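PDB 6KWB: 2-oxoglutarate (2OG) and Fe(II)-dependent oxygenase superfamily protein from Arabidopsis thaliana, which probably catalyses the irreversible, 2-oxoglutarate-dependent oxidation of the auxin indole-3-acetic acid to inactive 2-oxoindole-3-acetic acid, thereby helping to maintain auxin homeostasis. Local coordinates for residues R150-H155 and R238-S243; G121-L126 and G173-L178; N78-A83 and Y154-E159. All coordinates share one frame; numbering follows the deposited sequence.

Interaction 1. Residues R150-H155 and R238-S243. With AKG (2-oxoglutaric acid), chain E.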
loop_
_atom_site.group_PDB
_atom_site.type_symbol
_atom_site.label_atom_id
_atom_site.label_comp_id
_atom_site.label_asym_id
_atom_site.label_seq_id
_atom_site.Cartn_x
_atom_site.Cartn_y
_atom_site.Cartn_z
ATOM N N ARG A 150 -6.742 -0.195 4.038
ATOM C CA ARG A 150 -7.809 0.067 3.100
ATOM C C ARG A 150 -7.993 -1.122 2.167
ATOM O O ARG A 150 -7.062 -1.547 1.483
ATOM C CB ARG A 150 -7.534 1.360 2.321
ATOM C CG ARG A 150 -8.415 1.538 1.090
ATOM C CD ARG A 150 -8.862 2.991 0.803
ATOM N NE ARG A 150 -9.910 3.383 1.732
ATOM C CZ ARG A 150 -11.008 4.068 1.414
ATOM N NH1 ARG A 150 -11.237 4.452 0.166
ATOM N NH2 ARG A 150 -11.886 4.362 2.361
ATOM N N ILE A 151 -9.219 -1.644 2.136
ATOM C CA ILE A 151 -9.521 -2.797 1.302
ATOM C C ILE A 151 -10.419 -2.284 0.215
ATOM O O ILE A 151 -11.224 -1.396 0.452
ATOM C CB ILE A 151 -10.193 -3.925 2.090
ATOM C CG1 ILE A 151 -11.410 -3.398 2.832
ATOM C CG2 ILE A 151 -9.254 -4.455 3.108
ATOM C CD1 ILE A 151 -12.096 -4.445 3.689
ATOM N N ASN A 152 -10.256 -2.813 -0.987
ATOM C CA ASN A 152 -10.932 -2.248 -2.144
ATOM C C ASN A 152 -11.649 -3.289 -2.977
ATOM O O ASN A 152 -11.110 -4.362 -3.197
ATOM C CB ASN A 152 -9.913 -1.531 -3.021
ATOM C CG ASN A 152 -8.988 -0.638 -2.221
ATOM O OD1 ASN A 152 -9.383 0.442 -1.757
ATOM N ND2 ASN A 152 -7.738 -1.089 -2.049
ATOM N N LYS A 153 -12.837 -2.942 -3.479
ATOM C CA LYS A 153 -13.609 -3.777 -4.405
ATOM C C LYS A 153 -13.872 -3.091 -5.734
ATOM O O LYS A 153 -14.620 -2.119 -5.793
ATOM C CB LYS A 153 -14.946 -4.163 -3.799
ATOM C CG LYS A 153 -15.753 -5.105 -4.664
ATOM C CD LYS A 153 -17.102 -5.407 -4.005
ATOM C CE LYS A 153 -18.016 -6.217 -4.896
ATOM N NZ LYS A 153 -19.241 -6.514 -4.122
ATOM N N TYR A 154 -13.280 -3.610 -6.802
ATOM C CA TYR A 154 -13.488 -3.043 -8.126
ATOM C C TYR A 154 -14.542 -3.791 -8.930
ATOM O O TYR A 154 -14.450 -4.999 -9.121
ATOM C CB TYR A 154 -12.181 -3.048 -8.897
ATOM C CG TYR A 154 -11.144 -2.219 -8.229
ATOM C CD1 TYR A 154 -11.038 -0.856 -8.479
ATOM C CD2 TYR A 154 -10.304 -2.785 -7.282
ATOM C CE1 TYR A 154 -10.077 -0.089 -7.831
ATOM C CE2 TYR A 154 -9.363 -2.034 -6.628
ATOM C CZ TYR A 154 -9.242 -0.692 -6.905
ATOM O OH TYR A 154 -8.281 0.019 -6.236
ATOM N N HIS A 155 -15.539 -3.053 -9.400
ATOM C CA HIS A 155 -16.595 -3.609 -10.235
ATOM C C HIS A 155 -16.453 -3.195 -11.701
ATOM O O HIS A 155 -16.879 -2.105 -12.078
ATOM C CB HIS A 155 -17.965 -3.170 -9.722
ATOM C CG HIS A 155 -19.104 -3.799 -10.463
ATOM N ND1 HIS A 155 -19.560 -5.072 -10.196
ATOM C CD2 HIS A 155 -19.862 -3.336 -11.487
ATOM C CE1 HIS A 155 -20.560 -5.360 -11.013
ATOM N NE2 HIS A 155 -20.761 -4.323 -11.806
ATOM N N ARG A 238 -13.020 -7.557 -8.618
ATOM C CA ARG A 238 -11.607 -7.471 -8.290
ATOM C C ARG A 238 -11.379 -6.921 -6.875
ATOM O O ARG A 238 -11.994 -5.941 -6.458
ATOM C CB ARG A 238 -10.912 -6.603 -9.333
ATOM C CG ARG A 238 -9.410 -6.596 -9.299
ATOM C CD ARG A 238 -8.886 -5.631 -10.373
ATOM N NE ARG A 238 -7.459 -5.833 -10.573
ATOM C CZ ARG A 238 -6.498 -5.179 -9.930
ATOM N NH1 ARG A 238 -6.792 -4.256 -9.022
ATOM N NH2 ARG A 238 -5.227 -5.459 -10.194
ATOM N N TYR A 239 -10.514 -7.586 -6.124
ATOM C CA TYR A 239 -10.297 -7.227 -4.742
ATOM C C TYR A 239 -8.808 -6.913 -4.516
ATOM O O TYR A 239 -7.951 -7.532 -5.115
ATOM C CB TYR A 239 -10.760 -8.363 -3.848
ATOM C CG TYR A 239 -12.252 -8.581 -3.898
ATOM C CD1 TYR A 239 -13.111 -7.825 -3.113
ATOM C CD2 TYR A 239 -12.806 -9.546 -4.752
ATOM C CE1 TYR A 239 -14.476 -8.017 -3.163
ATOM C CE2 TYR A 239 -14.177 -9.746 -4.809
ATOM C CZ TYR A 239 -15.012 -8.976 -4.013
ATOM O OH TYR A 239 -16.385 -9.156 -4.055
ATOM N N SER A 240 -8.493 -5.920 -3.699
ATOM C CA SER A 240 -7.095 -5.656 -3.371
ATOM C C SER A 240 -7.021 -5.128 -1.953
ATOM O O SER A 240 -7.964 -4.517 -1.447
ATOM C CB SER A 240 -6.464 -4.670 -4.326
ATOM O OG SER A 240 -6.777 -3.368 -3.890
ATOM N N ILE A 241 -5.929 -5.434 -1.278
ATOM C CA ILE A 241 -5.750 -4.973 0.079
ATOM C C ILE A 241 -4.523 -4.103 0.164
ATOM O O ILE A 241 -3.454 -4.540 -0.239
ATOM C CB ILE A 241 -5.592 -6.159 1.053
ATOM C CG1 ILE A 241 -6.701 -7.188 0.841
ATOM C CG2 ILE A 241 -5.527 -5.665 2.459
ATOM C CD1 ILE A 241 -6.296 -8.653 1.234
ATOM N N ALA A 242 -4.656 -2.903 0.728
ATOM C CA ALA A 242 -3.532 -1.963 0.805
ATOM C C ALA A 242 -3.292 -1.460 2.223
ATOM O O ALA A 242 -4.228 -1.084 2.918
ATOM C CB ALA A 242 -3.765 -0.783 -0.111
ATOM N N SER A 243 -2.022 -1.430 2.628
ATOM C CA SER A 243 -1.647 -0.885 3.917
ATOM C C SER A 243 -0.660 0.211 3.694
ATOM O O SER A 243 0.388 -0.007 3.109
ATOM C CB SER A 243 -1.061 -1.948 4.833
ATOM O OG SER A 243 -1.960 -3.038 4.942
HETATM C C1 AKG E . -4.654 1.810 -3.452
HETATM O O1 AKG E . -5.498 1.322 -2.646
HETATM O O2 AKG E . -4.081 2.913 -3.215
HETATM C C2 AKG E . -4.324 1.072 -4.731
HETATM O O5 AKG E . -3.617 1.637 -5.565
HETATM C C3 AKG E . -4.897 -0.335 -4.920
HETATM C C4 AKG E . -4.357 -1.043 -6.158
HETATM C C5 AKG E . -5.327 -2.119 -6.617
HETATM O O3 AKG E . -4.988 -3.022 -7.447
HETATM O O4 AKG E . -6.501 -2.097 -6.162
#
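Asn152 and Ser240 face each other as a hydrogen-bonded pair of antiparallel strands in the double-stranded beta-helix core, and their side chains join too: Asn152 ND2 donates to Ser240 OG at 3.1 Å, with the hydroxyl close to the amide plane. The same ND2 makes a weak bond to O1 of 2-oxoglutarate, while Asn152 OD1 is held by Tyr81 OH, which fixes the amide's rotation. Along this face, Tyr154 packs its CB against Arg238 CB and presents its ring edge to Ser240 OG. With CG anti to the backbone N (chi1 -170°) and an extended chain, Arg238 carries NH1 to O3 of 2-oxoglutarate at 2.7 Å, nearly straight at 168°; Asp180 binds NH2 in a salt bridge. Tyr154 OH and Ser240 OG also bond to O4, although that oxygen is less surely placed. On the face of Ile151 and Lys153 the contacts are made by carbon chains and a ring: the extended Lys153 lies alongside the Tyr239 ring, with Lys153 CG 3.5 Å from Tyr239 CE1, and Ile151 CG2 meets Ile241 CG2 at 4.0 Å. Arg238 and Ser240 belong to the family's RXS motif; the Asp180-backed guanidinium bond probably holds the distal carboxylate by its charge.

Interaction 2. Residues G121-L126 and G173-L178. With AKG (2-oxoglutaric acid), chain E.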
loop_
_atom_site.group_PDB
_atom_site.type_symbol
_atom_site.label_atom_id
_atom_site.label_comp_id
_atom_site.label_asym_id
_atom_site.label_seq_id
_atom_site.Cartn_x
_atom_site.Cartn_y
_atom_site.Cartn_z
ATOM N N GLY A 121 4.520 -5.021 10.337
ATOM C CA GLY A 121 5.867 -5.401 10.667
ATOM C C GLY A 121 6.709 -5.391 9.415
ATOM O O GLY A 121 7.846 -4.963 9.462
ATOM N N LEU A 122 6.157 -5.892 8.310
ATOM C CA LEU A 122 6.825 -5.869 7.023
ATOM C C LEU A 122 7.126 -4.411 6.625
ATOM O O LEU A 122 8.191 -4.128 6.090
ATOM C CB LEU A 122 5.993 -6.570 5.952
ATOM C CG LEU A 122 6.610 -6.460 4.560
ATOM C CD1 LEU A 122 7.964 -7.141 4.529
ATOM C CD2 LEU A 122 5.702 -6.975 3.437
ATOM N N ALA A 123 6.181 -3.511 6.900
ATOM C CA ALA A 123 6.311 -2.088 6.632
ATOM C C ALA A 123 7.411 -1.386 7.405
ATOM O O ALA A 123 8.187 -0.618 6.858
ATOM C CB ALA A 123 5.006 -1.411 6.935
ATOM N N THR A 124 7.479 -1.640 8.692
ATOM C CA THR A 124 8.524 -1.038 9.512
ATOM C C THR A 124 9.873 -1.620 9.066
ATOM O O THR A 124 10.882 -0.910 8.942
ATOM C CB THR A 124 8.240 -1.237 11.022
ATOM O OG1 THR A 124 8.208 -2.631 11.338
ATOM C CG2 THR A 124 6.894 -0.601 11.371
ATOM N N ASP A 125 9.872 -2.909 8.773
ATOM C CA ASP A 125 11.077 -3.553 8.326
ATOM C C ASP A 125 11.607 -2.906 7.017
ATOM O O ASP A 125 12.796 -2.577 6.921
ATOM C CB ASP A 125 10.804 -5.042 8.103
ATOM C CG ASP A 125 12.029 -5.800 7.633
ATOM O OD1 ASP A 125 13.137 -5.487 8.121
ATOM O OD2 ASP A 125 11.906 -6.713 6.776
ATOM N N LEU A 126 10.721 -2.706 6.040
ATOM C CA LEU A 126 11.111 -2.165 4.748
ATOM C C LEU A 126 11.614 -0.743 4.945
ATOM O O LEU A 126 12.646 -0.374 4.429
ATOM C CB LEU A 126 9.937 -2.206 3.767
ATOM C CG LEU A 126 9.625 -3.585 3.177
ATOM C CD1 LEU A 126 8.454 -3.517 2.206
ATOM C CD2 LEU A 126 10.845 -4.275 2.558
ATOM N N GLY A 173 1.252 8.833 1.118
ATOM C CA GLY A 173 2.043 8.431 2.265
ATOM C C GLY A 173 3.480 8.122 1.941
ATOM O O GLY A 173 3.999 8.514 0.905
ATOM N N PHE A 174 4.132 7.395 2.834
ATOM C CA PHE A 174 5.542 7.105 2.643
ATOM C C PHE A 174 5.647 5.868 1.785
ATOM O O PHE A 174 6.225 5.885 0.686
ATOM C CB PHE A 174 6.233 6.900 3.994
ATOM C CG PHE A 174 7.718 6.689 3.899
ATOM C CD1 PHE A 174 8.254 5.416 3.918
ATOM C CD2 PHE A 174 8.575 7.768 3.836
ATOM C CE1 PHE A 174 9.620 5.226 3.846
ATOM C CE2 PHE A 174 9.934 7.587 3.758
ATOM C CZ PHE A 174 10.468 6.316 3.752
ATOM N N LEU A 175 4.999 4.817 2.277
ATOM C CA LEU A 175 5.177 3.481 1.752
ATOM C C LEU A 175 3.858 2.725 1.674
ATOM O O LEU A 175 3.070 2.772 2.605
ATOM C CB LEU A 175 6.167 2.749 2.657
ATOM C CG LEU A 175 6.662 1.338 2.423
ATOM C CD1 LEU A 175 7.961 1.217 3.214
ATOM C CD2 LEU A 175 5.640 0.381 2.971
ATOM N N THR A 176 3.635 1.994 0.597
ATOM C CA THR A 176 2.420 1.201 0.485
ATOM C C THR A 176 2.738 -0.265 0.219
ATOM O O THR A 176 3.568 -0.577 -0.638
ATOM C CB THR A 176 1.501 1.689 -0.659
ATOM O OG1 THR A 176 1.156 3.056 -0.451
ATOM C CG2 THR A 176 0.217 0.823 -0.739
ATOM N N ILE A 177 2.067 -1.149 0.945
ATOM C CA ILE A 177 2.128 -2.579 0.698
ATOM C C ILE A 177 0.788 -3.033 0.117
ATOM O O ILE A 177 -0.267 -2.869 0.721
ATOM C CB ILE A 177 2.436 -3.350 1.996
ATOM C CG1 ILE A 177 3.746 -2.834 2.606
ATOM C CG2 ILE A 177 2.435 -4.878 1.747
ATOM C CD1 ILE A 177 4.120 -3.490 3.887
ATOM N N LEU A 178 0.831 -3.606 -1.065
ATOM C CA LEU A 178 -0.395 -3.926 -1.762
ATOM C C LEU A 178 -0.511 -5.411 -1.930
ATOM O O LEU A 178 0.396 -6.062 -2.434
ATOM C CB LEU A 178 -0.440 -3.234 -3.121
ATOM C CG LEU A 178 -1.613 -3.610 -4.005
ATOM C CD1 LEU A 178 -2.882 -2.977 -3.449
ATOM C CD2 LEU A 178 -1.352 -3.171 -5.435
HETATM C C1 AKG E . -4.654 1.810 -3.452
HETATM O O1 AKG E . -5.498 1.322 -2.646
HETATM O O2 AKG E . -4.081 2.913 -3.215
HETATM C C2 AKG E . -4.324 1.072 -4.731
HETATM O O5 AKG E . -3.617 1.637 -5.565
HETATM C C3 AKG E . -4.897 -0.335 -4.920
HETATM C C4 AKG E . -4.357 -1.043 -6.158
HETATM C C5 AKG E . -5.327 -2.119 -6.617
HETATM O O3 AKG E . -4.988 -3.022 -7.447
HETATM O O4 AKG E . -6.501 -2.097 -6.162
#
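Ile177 drives its CD1 methyl against the helix at Ala123, a compact example of a helix packed on a beta-sheet through a few aliphatic tips. That one methyl lies 3.7 Å from Ala123 N and 3.8 Å from Ala123 CB, so it rests on backbone as well as side chain. It also meets Leu122 CD2 at 3.9 Å, where the two side chains lie at a slant to each other. The first torsion of Ile177 (chi1 -57°) sets CG1 anti to the carbonyl carbon, and as the chain runs on extended, CD1 is carried well out from the strand. Two residues earlier, Leu175 makes the second point of contact: its CD1 reaches Leu126 CB at 4.0 Å and lies near the carbonyl oxygen of Ala123. The small Ala123 sits between these two strand residues, with the axes of 121-126 and 175-178 9.3 Å apart at closest approach.

The side of the helix turned from the strand is partly exposed. Thr124 and Asp125 do not touch 173-178; Thr124 packs on Phe142 instead, and its OG1 turns back to Gly121 O at 3.0 Å, an oxygen that also accepts from Asp125 N. At the start of the strand, Phe174 and Leu175 share Leu245 as their partner on the neighbouring strand, a classic bulge, and Phe174 meets Trp218 and Trp145 edge-to-face.

The reverse face of the strand has a different chemistry. Thr176 OG1 bonds to Asp171 OD2, a metal-binding residue, and Leu178 CD1 lies 3.6 Å from C3 of 2-oxoglutarate. The buried contact with the helix, made by aliphatic side chains against each other and against the helix backbone, is consistent with cohesion by the hydrophobic effect, with polar and cosubstrate contacts kept to the strand's other side.

Interaction 3. Residues N78-A83 and Y154-E159. With AKG (2-oxoglutaric acid), chain E.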
loop_
_atom_site.group_PDB
_atom_site.type_symbol
_atom_site.label_atom_id
_atom_site.label_comp_id
_atom_site.label_asym_id
_atom_site.label_seq_id
_atom_site.Cartn_x
_atom_site.Cartn_y
_atom_site.Cartn_z
ATOM N N ASN A 78 -15.938 8.076 -9.528
ATOM C CA ASN A 78 -15.311 6.789 -9.823
ATOM C C ASN A 78 -16.293 5.691 -9.517
ATOM O O ASN A 78 -16.478 5.294 -8.375
ATOM C CB ASN A 78 -13.957 6.583 -9.114
ATOM C CG ASN A 78 -12.816 7.407 -9.763
ATOM O OD1 ASN A 78 -12.816 7.635 -10.980
ATOM N ND2 ASN A 78 -11.832 7.819 -8.959
ATOM N N PRO A 79 -16.988 5.254 -10.558
ATOM C CA PRO A 79 -18.120 4.336 -10.510
ATOM C C PRO A 79 -17.762 2.881 -10.288
ATOM O O PRO A 79 -18.655 2.116 -9.952
ATOM C CB PRO A 79 -18.765 4.534 -11.872
ATOM C CG PRO A 79 -17.632 4.951 -12.765
ATOM C CD PRO A 79 -16.771 5.810 -11.906
ATOM N N TYR A 80 -16.510 2.493 -10.456
ATOM C CA TYR A 80 -16.189 1.074 -10.428
ATOM C C TYR A 80 -15.558 0.671 -9.114
ATOM O O TYR A 80 -15.019 -0.412 -9.011
ATOM C CB TYR A 80 -15.211 0.734 -11.535
ATOM C CG TYR A 80 -15.452 1.506 -12.792
ATOM C CD1 TYR A 80 -16.555 1.258 -13.601
ATOM C CD2 TYR A 80 -14.588 2.537 -13.147
ATOM C CE1 TYR A 80 -16.765 1.998 -14.768
ATOM C CE2 TYR A 80 -14.784 3.279 -14.295
ATOM C CZ TYR A 80 -15.870 3.015 -15.104
ATOM O OH TYR A 80 -16.041 3.780 -16.243
ATOM N N TYR A 81 -15.619 1.534 -8.111
ATOM C CA TYR A 81 -14.738 1.402 -6.964
ATOM C C TYR A 81 -15.526 1.491 -5.665
ATOM O O TYR A 81 -16.348 2.385 -5.487
ATOM C CB TYR A 81 -13.642 2.486 -7.036
ATOM C CG TYR A 81 -12.707 2.591 -5.835
ATOM C CD1 TYR A 81 -11.749 1.609 -5.578
ATOM C CD2 TYR A 81 -12.763 3.687 -4.972
ATOM C CE1 TYR A 81 -10.877 1.707 -4.478
ATOM C CE2 TYR A 81 -11.908 3.791 -3.882
ATOM C CZ TYR A 81 -10.964 2.798 -3.635
ATOM O OH TYR A 81 -10.106 2.899 -2.547
ATOM N N GLU A 82 -15.270 0.545 -4.766
ATOM C CA GLU A 82 -15.873 0.513 -3.451
ATOM C C GLU A 82 -14.778 0.240 -2.411
ATOM O O GLU A 82 -13.881 -0.564 -2.651
ATOM C CB GLU A 82 -16.960 -0.568 -3.394
ATOM C CG GLU A 82 -17.640 -0.678 -2.035
ATOM C CD GLU A 82 -18.782 -1.669 -2.012
ATOM O OE1 GLU A 82 -18.779 -2.587 -2.863
ATOM O OE2 GLU A 82 -19.669 -1.541 -1.135
ATOM N N ALA A 83 -14.831 0.884 -1.254
ATOM C CA ALA A 83 -13.730 0.699 -0.314
ATOM C C ALA A 83 -14.108 0.840 1.156
ATOM O O ALA A 83 -15.027 1.575 1.502
ATOM C CB ALA A 83 -12.612 1.679 -0.636
ATOM N N TYR A 154 -13.280 -3.610 -6.802
ATOM C CA TYR A 154 -13.488 -3.043 -8.126
ATOM C C TYR A 154 -14.542 -3.791 -8.930
ATOM O O TYR A 154 -14.450 -4.999 -9.121
ATOM C CB TYR A 154 -12.181 -3.048 -8.897
ATOM C CG TYR A 154 -11.144 -2.219 -8.229
ATOM C CD1 TYR A 154 -11.038 -0.856 -8.479
ATOM C CD2 TYR A 154 -10.304 -2.785 -7.282
ATOM C CE1 TYR A 154 -10.077 -0.089 -7.831
ATOM C CE2 TYR A 154 -9.363 -2.034 -6.628
ATOM C CZ TYR A 154 -9.242 -0.692 -6.905
ATOM O OH TYR A 154 -8.281 0.019 -6.236
ATOM N N HIS A 155 -15.539 -3.053 -9.400
ATOM C CA HIS A 155 -16.595 -3.609 -10.235
ATOM C C HIS A 155 -16.453 -3.195 -11.701
ATOM O O HIS A 155 -16.879 -2.105 -12.078
ATOM C CB HIS A 155 -17.965 -3.170 -9.722
ATOM C CG HIS A 155 -19.104 -3.799 -10.463
ATOM N ND1 HIS A 155 -19.560 -5.072 -10.196
ATOM C CD2 HIS A 155 -19.862 -3.336 -11.487
ATOM C CE1 HIS A 155 -20.560 -5.360 -11.013
ATOM N NE2 HIS A 155 -20.761 -4.323 -11.806
ATOM N N PHE A 156 -15.879 -4.061 -12.532
ATOM C CA PHE A 156 -15.719 -3.724 -13.957
ATOM C C PHE A 156 -16.795 -4.394 -14.814
ATOM O O PHE A 156 -16.920 -5.624 -14.806
ATOM C CB PHE A 156 -14.330 -4.123 -14.463
ATOM C CG PHE A 156 -13.215 -3.372 -13.809
ATOM C CD1 PHE A 156 -13.340 -2.021 -13.546
ATOM C CD2 PHE A 156 -12.045 -4.014 -13.453
ATOM C CE1 PHE A 156 -12.319 -1.320 -12.933
ATOM C CE2 PHE A 156 -11.016 -3.317 -12.847
ATOM C CZ PHE A 156 -11.155 -1.963 -12.589
ATOM N N LYS A 157 -17.526 -3.609 -15.606
ATOM C CA LYS A 157 -18.557 -4.191 -16.472
ATOM C C LYS A 157 -18.075 -4.182 -17.915
ATOM O O LYS A 157 -16.998 -3.622 -18.186
ATOM C CB LYS A 157 -19.858 -3.389 -16.356
ATOM C CG LYS A 157 -20.178 -2.911 -14.977
ATOM C CD LYS A 157 -21.510 -2.206 -14.963
ATOM C CE LYS A 157 -21.413 -0.897 -14.201
ATOM N NZ LYS A 157 -22.719 -0.190 -14.186
ATOM N N PRO A 158 -18.846 -4.805 -18.847
ATOM C CA PRO A 158 -18.268 -5.007 -20.180
ATOM C C PRO A 158 -17.947 -3.665 -20.813
ATOM O O PRO A 158 -17.019 -3.533 -21.609
ATOM C CB PRO A 158 -19.373 -5.740 -20.933
ATOM C CG PRO A 158 -20.063 -6.514 -19.874
ATOM C CD PRO A 158 -20.088 -5.590 -18.694
ATOM N N GLU A 159 -18.730 -2.668 -20.423
ATOM C CA GLU A 159 -18.495 -1.299 -20.821
ATOM C C GLU A 159 -17.074 -0.878 -20.416
ATOM O O GLU A 159 -16.334 -0.314 -21.219
ATOM C CB GLU A 159 -19.555 -0.392 -20.183
ATOM C CG GLU A 159 -19.199 1.095 -19.988
ATOM C CD GLU A 159 -18.968 1.895 -21.290
ATOM O OE1 GLU A 159 -18.857 1.304 -22.395
ATOM O OE2 GLU A 159 -18.912 3.147 -21.203
HETATM C C1 AKG E . -4.654 1.810 -3.452
HETATM O O1 AKG E . -5.498 1.322 -2.646
HETATM O O2 AKG E . -4.081 2.913 -3.215
HETATM C C2 AKG E . -4.324 1.072 -4.731
HETATM O O5 AKG E . -3.617 1.637 -5.565
HETATM C C3 AKG E . -4.897 -0.335 -4.920
HETATM C C4 AKG E . -4.357 -1.043 -6.158
HETATM C C5 AKG E . -5.327 -2.119 -6.617
HETATM O O3 AKG E . -4.988 -3.022 -7.447
HETATM O O4 AKG E . -6.501 -2.097 -6.162
#
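His155 N donates to Tyr80 O at 2.7 Å, fairly straight at 159° although the donor is tilted out of the carbonyl plane. The bond lies at the margin of the jelly-roll sheet, where strand 81-87 is outermost and pairs antiparallel with strand 147-155. Tyr154 CA also lies near this oxygen, in a CA-H...O contact of 3.2 Å. One step on, Tyr81 and Tyr154 form a non-hydrogen-bonded pair, and their rings lie side by side, pointing the same way. The planes meet obliquely at 41°, with the centroids 5.3 Å apart, and the nearest atoms are Tyr81 CD1 and Tyr154 CE1. A chi1 of 174°, which turns Tyr81 CG anti to the main-chain nitrogen, brings the ring alongside its neighbour, its OH being tied to Asn152 OD1 and, weakly, to Arg150 NH1. A leucine in place of Tyr154 would probably leave the Tyr81 ring without its aromatic neighbour, and perhaps the cosubstrate's distal carboxylate without a hydroxyl neighbour. Beyond the strand, Phe156 crosses Tyr80 at about a right angle, with Phe156 CE1 3.8 Å from Tyr80 CB. Tyr154 CB covers one face of the Phe156 ring toward its rim. Tyr80 is itself backed by its preceding proline: Pro79 CG stands 3.5 Å above the plane of the Tyr80 ring, over its centre.

From the N terminus, 78-83 comes first and interaction 3 closes the loop from it to 154-159, a span that includes helix segment 121-126. Interaction 2 starts from that helix within the span and ends beyond it at 173-178, so the two cross. Interaction 1 opens at 150-155, where interaction 3 is finishing, and runs on to 238-243; it shares Tyr154 and His155 with interaction 3 and crosses interaction 2. All three reach one mixed sheet, in which strands 81-87, 147-155, 237-245 and 175-179 lie in that order. Interactions 3 and 1 join the first three, interaction 2 ties helix 106-133 to the fourth, and 2-oxoglutarate touches all three contacts.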